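Long-range contact in transcriptional regulator, LYSR family (PDB 4AB5), which probably regulates transcription of methionine biosynthesis genes as a MetR-like LysR-family DNA-binding factor, of which this chain is the regulatory domain: residues B[104-115]-B[132-143]. Sequence-based numbering, arbitrary orientation.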
loop_
_atom_site.group_PDB
_atom_site.type_symbol
_atom_site.label_atom_id
_atom_site.label_comp_id
_atom_site.label_asym_id
_atom_site.label_seq_id
_atom_site.Cartn_x
_atom_site.Cartn_y
_atom_site.Cartn_z
ATOM N N ILE B 104 9.304 -12.292 -22.566
ATOM C CA ILE B 104 10.121 -11.502 -23.503
ATOM C C ILE B 104 9.487 -10.199 -24.048
ATOM O O ILE B 104 10.057 -9.123 -23.868
ATOM C CB ILE B 104 10.853 -12.367 -24.582
ATOM C CG1 ILE B 104 11.972 -13.210 -23.939
ATOM C CG2 ILE B 104 11.422 -11.502 -25.737
ATOM C CD1 ILE B 104 12.538 -14.332 -24.786
ATOM N N GLY B 105 8.337 -10.299 -24.684
ATOM C CA GLY B 105 7.678 -9.124 -25.250
ATOM C C GLY B 105 6.921 -8.225 -24.288
ATOM O O GLY B 105 6.934 -7.002 -24.438
ATOM N N GLU B 106 6.254 -8.846 -23.301
ATOM C CA GLU B 106 5.361 -8.275 -22.300
ATOM C C GLU B 106 5.993 -7.279 -21.332
ATOM O O GLU B 106 7.144 -7.452 -20.938
ATOM C CB GLU B 106 4.700 -9.418 -21.505
ATOM C CG GLU B 106 3.390 -9.966 -22.071
ATOM C CD GLU B 106 3.392 -10.693 -23.396
ATOM O OE1 GLU B 106 3.881 -11.845 -23.436
ATOM O OE2 GLU B 106 2.779 -10.173 -24.357
ATOM N N THR B 107 5.196 -6.274 -20.893
ATOM C CA THR B 107 5.561 -5.281 -19.877
ATOM C C THR B 107 5.330 -5.971 -18.526
ATOM O O THR B 107 4.260 -6.536 -18.307
ATOM C CB THR B 107 4.705 -3.985 -20.049
ATOM O OG1 THR B 107 5.134 -3.285 -21.216
ATOM C CG2 THR B 107 4.788 -3.038 -18.850
ATOM N N LEU B 108 6.328 -5.945 -17.636
ATOM C CA LEU B 108 6.226 -6.562 -16.320
ATOM C C LEU B 108 5.929 -5.507 -15.245
ATOM O O LEU B 108 6.669 -4.531 -15.113
ATOM C CB LEU B 108 7.506 -7.375 -15.992
ATOM C CG LEU B 108 7.484 -8.276 -14.725
ATOM C CD1 LEU B 108 6.451 -9.402 -14.837
ATOM C CD2 LEU B 108 8.848 -8.855 -14.452
ATOM N N ILE B 109 4.827 -5.692 -14.505
ATOM C CA ILE B 109 4.434 -4.791 -13.417
ATOM C C ILE B 109 4.907 -5.374 -12.088
ATOM O O ILE B 109 4.581 -6.513 -11.761
ATOM C CB ILE B 109 2.934 -4.383 -13.450
ATOM C CG1 ILE B 109 2.514 -3.981 -14.884
ATOM C CG2 ILE B 109 2.657 -3.238 -12.450
ATOM C CD1 ILE B 109 1.096 -4.127 -15.175
ATOM N N THR B 110 5.787 -4.632 -11.392
ATOM C CA THR B 110 6.413 -5.044 -10.130
ATOM C C THR B 110 6.380 -3.906 -9.103
ATOM O O THR B 110 5.991 -2.783 -9.431
ATOM C CB THR B 110 7.911 -5.429 -10.368
ATOM O OG1 THR B 110 8.708 -4.251 -10.524
ATOM C CG2 THR B 110 8.132 -6.369 -11.550
ATOM N N TYR B 111 6.875 -4.184 -7.880
ATOM C CA TYR B 111 7.061 -3.182 -6.831
ATOM C C TYR B 111 8.337 -2.394 -7.183
ATOM O O TYR B 111 9.192 -2.944 -7.889
ATOM C CB TYR B 111 7.144 -3.830 -5.441
ATOM C CG TYR B 111 5.880 -4.574 -5.083
ATOM C CD1 TYR B 111 4.701 -3.890 -4.797
ATOM C CD2 TYR B 111 5.840 -5.965 -5.091
ATOM C CE1 TYR B 111 3.522 -4.572 -4.491
ATOM C CE2 TYR B 111 4.663 -6.660 -4.792
ATOM C CZ TYR B 111 3.507 -5.957 -4.493
ATOM O OH TYR B 111 2.347 -6.630 -4.198
ATOM N N PRO B 112 8.467 -1.096 -6.793
ATOM C CA PRO B 112 9.648 -0.311 -7.210
ATOM C C PRO B 112 10.858 -0.651 -6.355
ATOM O O PRO B 112 11.241 0.079 -5.430
ATOM C CB PRO B 112 9.181 1.151 -7.056
ATOM C CG PRO B 112 7.719 1.070 -6.685
ATOM C CD PRO B 112 7.548 -0.251 -6.014
ATOM N N VAL B 113 11.457 -1.789 -6.682
ATOM C CA VAL B 113 12.545 -2.385 -5.931
ATOM C C VAL B 113 13.538 -3.078 -6.905
ATOM O O VAL B 113 13.140 -3.377 -8.038
ATOM C CB VAL B 113 11.861 -3.327 -4.893
ATOM C CG1 VAL B 113 11.936 -4.800 -5.271
ATOM C CG2 VAL B 113 12.354 -3.068 -3.482
ATOM N N PRO B 114 14.834 -3.291 -6.552
ATOM C CA PRO B 114 15.733 -3.967 -7.505
ATOM C C PRO B 114 15.370 -5.440 -7.686
ATOM O O PRO B 114 14.757 -6.043 -6.804
ATOM C CB PRO B 114 17.134 -3.786 -6.897
ATOM C CG PRO B 114 16.965 -2.973 -5.672
ATOM C CD PRO B 114 15.527 -3.014 -5.278
ATOM N N ASP B 115 15.736 -6.002 -8.847
ATOM C CA ASP B 115 15.488 -7.384 -9.266
ATOM C C ASP B 115 15.882 -8.471 -8.271
ATOM O O ASP B 115 15.262 -9.534 -8.271
ATOM C CB ASP B 115 16.107 -7.635 -10.643
ATOM C CG ASP B 115 15.218 -7.246 -11.809
ATOM O OD1 ASP B 115 14.128 -6.669 -11.569
ATOM O OD2 ASP B 115 15.587 -7.549 -12.954
ATOM N N PRO B 132 12.483 -7.981 -19.391
ATOM C CA PRO B 132 11.353 -7.346 -20.091
ATOM C C PRO B 132 11.119 -5.874 -19.713
ATOM O O PRO B 132 11.627 -5.451 -18.669
ATOM C CB PRO B 132 10.158 -8.216 -19.671
ATOM C CG PRO B 132 10.536 -8.768 -18.363
ATOM C CD PRO B 132 12.012 -9.004 -18.433
ATOM N N PRO B 133 10.350 -5.076 -20.515
ATOM C CA PRO B 133 10.054 -3.682 -20.107
ATOM C C PRO B 133 9.305 -3.683 -18.776
ATOM O O PRO B 133 8.513 -4.584 -18.514
ATOM C CB PRO B 133 9.154 -3.148 -21.231
ATOM C CG PRO B 133 9.343 -4.082 -22.358
ATOM C CD PRO B 133 9.665 -5.413 -21.777
ATOM N N ARG B 134 9.615 -2.715 -17.914
ATOM C CA ARG B 134 9.049 -2.660 -16.581
ATOM C C ARG B 134 8.145 -1.478 -16.369
ATOM O O ARG B 134 8.307 -0.431 -16.996
ATOM C CB ARG B 134 10.157 -2.697 -15.506
ATOM C CG ARG B 134 11.232 -3.762 -15.702
ATOM C CD ARG B 134 10.752 -5.167 -15.396
ATOM N NE ARG B 134 11.778 -5.947 -14.694
ATOM C CZ ARG B 134 12.747 -6.610 -15.305
ATOM N NH1 ARG B 134 12.846 -6.587 -16.624
ATOM N NH2 ARG B 134 13.630 -7.297 -14.602
ATOM N N ARG B 135 7.198 -1.669 -15.451
ATOM C CA ARG B 135 6.202 -0.721 -14.967
ATOM C C ARG B 135 6.201 -0.949 -13.444
ATOM O O ARG B 135 6.343 -2.095 -13.013
ATOM C CB ARG B 135 4.842 -1.044 -15.599
ATOM C CG ARG B 135 3.759 -0.003 -15.359
ATOM C CD ARG B 135 3.698 1.052 -16.445
ATOM N NE ARG B 135 2.827 2.156 -16.032
ATOM C CZ ARG B 135 1.605 2.378 -16.503
ATOM N NH1 ARG B 135 1.100 1.602 -17.457
ATOM N NH2 ARG B 135 0.892 3.398 -16.051
ATOM N N HIS B 136 6.138 0.128 -12.638
ATOM C CA HIS B 136 6.228 0.005 -11.173
ATOM C C HIS B 136 5.079 0.616 -10.409
ATOM O O HIS B 136 4.511 1.627 -10.824
ATOM C CB HIS B 136 7.540 0.603 -10.632
ATOM C CG HIS B 136 8.772 0.128 -11.324
ATOM N ND1 HIS B 136 9.253 -1.150 -11.132
ATOM C CD2 HIS B 136 9.605 0.792 -12.159
ATOM C CE1 HIS B 136 10.358 -1.226 -11.851
ATOM N NE2 HIS B 136 10.601 -0.085 -12.499
ATOM N N SER B 137 4.782 0.028 -9.250
ATOM C CA SER B 137 3.760 0.504 -8.324
ATOM C C SER B 137 4.060 0.007 -6.914
ATOM O O SER B 137 4.421 -1.154 -6.726
ATOM C CB SER B 137 2.366 0.051 -8.761
ATOM O OG SER B 137 1.371 0.608 -7.919
ATOM N N GLU B 138 3.894 0.890 -5.923
ATOM C CA GLU B 138 4.063 0.570 -4.502
ATOM C C GLU B 138 2.828 -0.178 -3.970
ATOM O O GLU B 138 2.904 -0.781 -2.905
ATOM C CB GLU B 138 4.264 1.863 -3.683
ATOM C CG GLU B 138 5.563 2.609 -3.970
ATOM C CD GLU B 138 6.836 2.042 -3.359
ATOM O OE1 GLU B 138 6.752 1.213 -2.425
ATOM O OE2 GLU B 138 7.929 2.469 -3.794
ATOM N N LEU B 139 1.687 -0.124 -4.701
ATOM C CA LEU B 139 0.407 -0.703 -4.288
ATOM C C LEU B 139 -0.060 -1.863 -5.141
ATOM O O LEU B 139 -0.112 -1.746 -6.364
ATOM C CB LEU B 139 -0.689 0.387 -4.221
ATOM C CG LEU B 139 -0.319 1.713 -3.537
ATOM C CD1 LEU B 139 -1.354 2.780 -3.799
ATOM C CD2 LEU B 139 -0.080 1.536 -2.046
ATOM N N THR B 140 -0.446 -2.969 -4.481
ATOM C CA THR B 140 -0.949 -4.205 -5.090
ATOM C C THR B 140 -2.233 -3.937 -5.868
ATOM O O THR B 140 -2.378 -4.404 -6.996
ATOM C CB THR B 140 -1.131 -5.278 -3.998
ATOM O OG1 THR B 140 0.131 -5.542 -3.381
ATOM C CG2 THR B 140 -1.725 -6.568 -4.527
ATOM N N ILE B 141 -3.151 -3.167 -5.264
ATOM C CA ILE B 141 -4.436 -2.786 -5.853
ATOM C C ILE B 141 -4.257 -2.060 -7.203
ATOM O O ILE B 141 -5.056 -2.274 -8.117
ATOM C CB ILE B 141 -5.360 -2.037 -4.853
ATOM C CG1 ILE B 141 -4.742 -0.699 -4.359
ATOM C CG2 ILE B 141 -5.748 -2.957 -3.685
ATOM C CD1 ILE B 141 -5.692 0.209 -3.570
ATOM N N ALA B 142 -3.179 -1.259 -7.332
ATOM C CA ALA B 142 -2.843 -0.546 -8.560
ATOM C C ALA B 142 -2.229 -1.509 -9.584
ATOM O O ALA B 142 -2.550 -1.396 -10.762
ATOM C CB ALA B 142 -1.901 0.609 -8.268
ATOM N N ILE B 143 -1.389 -2.482 -9.131
ATOM C CA ILE B 143 -0.811 -3.517 -9.995
ATOM C C ILE B 143 -1.929 -4.304 -10.696
ATOM O O ILE B 143 -1.909 -4.403 -11.923
ATOM C CB ILE B 143 0.197 -4.452 -9.257
ATOM C CG1 ILE B 143 1.472 -3.665 -8.830
ATOM C CG2 ILE B 143 0.564 -5.685 -10.137
ATOM C CD1 ILE B 143 2.492 -4.427 -7.976
HETATM O O HOH W 1 11.169 -4.109 -12.293
#
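Thr110 OG1 is held by three partners: it accepts from His136 ND1 at 3.2 Å, accepts from a water and donates to Tyr111 O, 3.0 Å from OG1. With chi1 at 76°, the hydroxyl sits between the backbone N and the carbonyl carbon, where it can reach the carbonyl of the next residue as well as the His136 ring. His136 lies alongside Thr110 and meets OG1 near its ring plane, whereas the hydroxyl approaches the Tyr111 carbonyl from above its plane. The same water bonds weakly to Arg134 NE.

On the face that carries Leu108, Thr110 and His136, Arg134 bends at chi2 and chi3, with Leu108 CD2 over one face of its guanidinium, nearest to NE. NH1 turns back to a lone pair of Pro132 O at 2.6 Å, and NH2 forms a salt bridge with Asp115 OD2, also 2.6 Å; two anchors thereby fix the rotation of the group.

On the opposite face Ile109 lies beside the aliphatic part of Arg135, whose NH2 reaches Asp40 of the second subunit in a salt bridge. Ile109 CG2 also packs against Ile143 CG1 at 3.8 Å. Ile143 CD1 then lies over one face of the Tyr111 ring, 4.0 Å from its centroid, in a CH-pi contact. Tyr111 OH shares a hydrogen bond of 2.6 Å with Thr140 OG1, in the ring plane, while the ring stacks with His17.

Between the two layers runs the parallel backbone ladder, from Leu108 N to Pro133 O (2.7 Å), through Arg135 N to Leu108 O and Thr110 N to Arg135 O, to Ser137 N with Thr110 O. The two short strands, 29° apart, are the parallel pair of a beta-alpha-beta crossover through helix 119-125, within the periplasmic-binding-protein-like regulatory domain of LysR regulators.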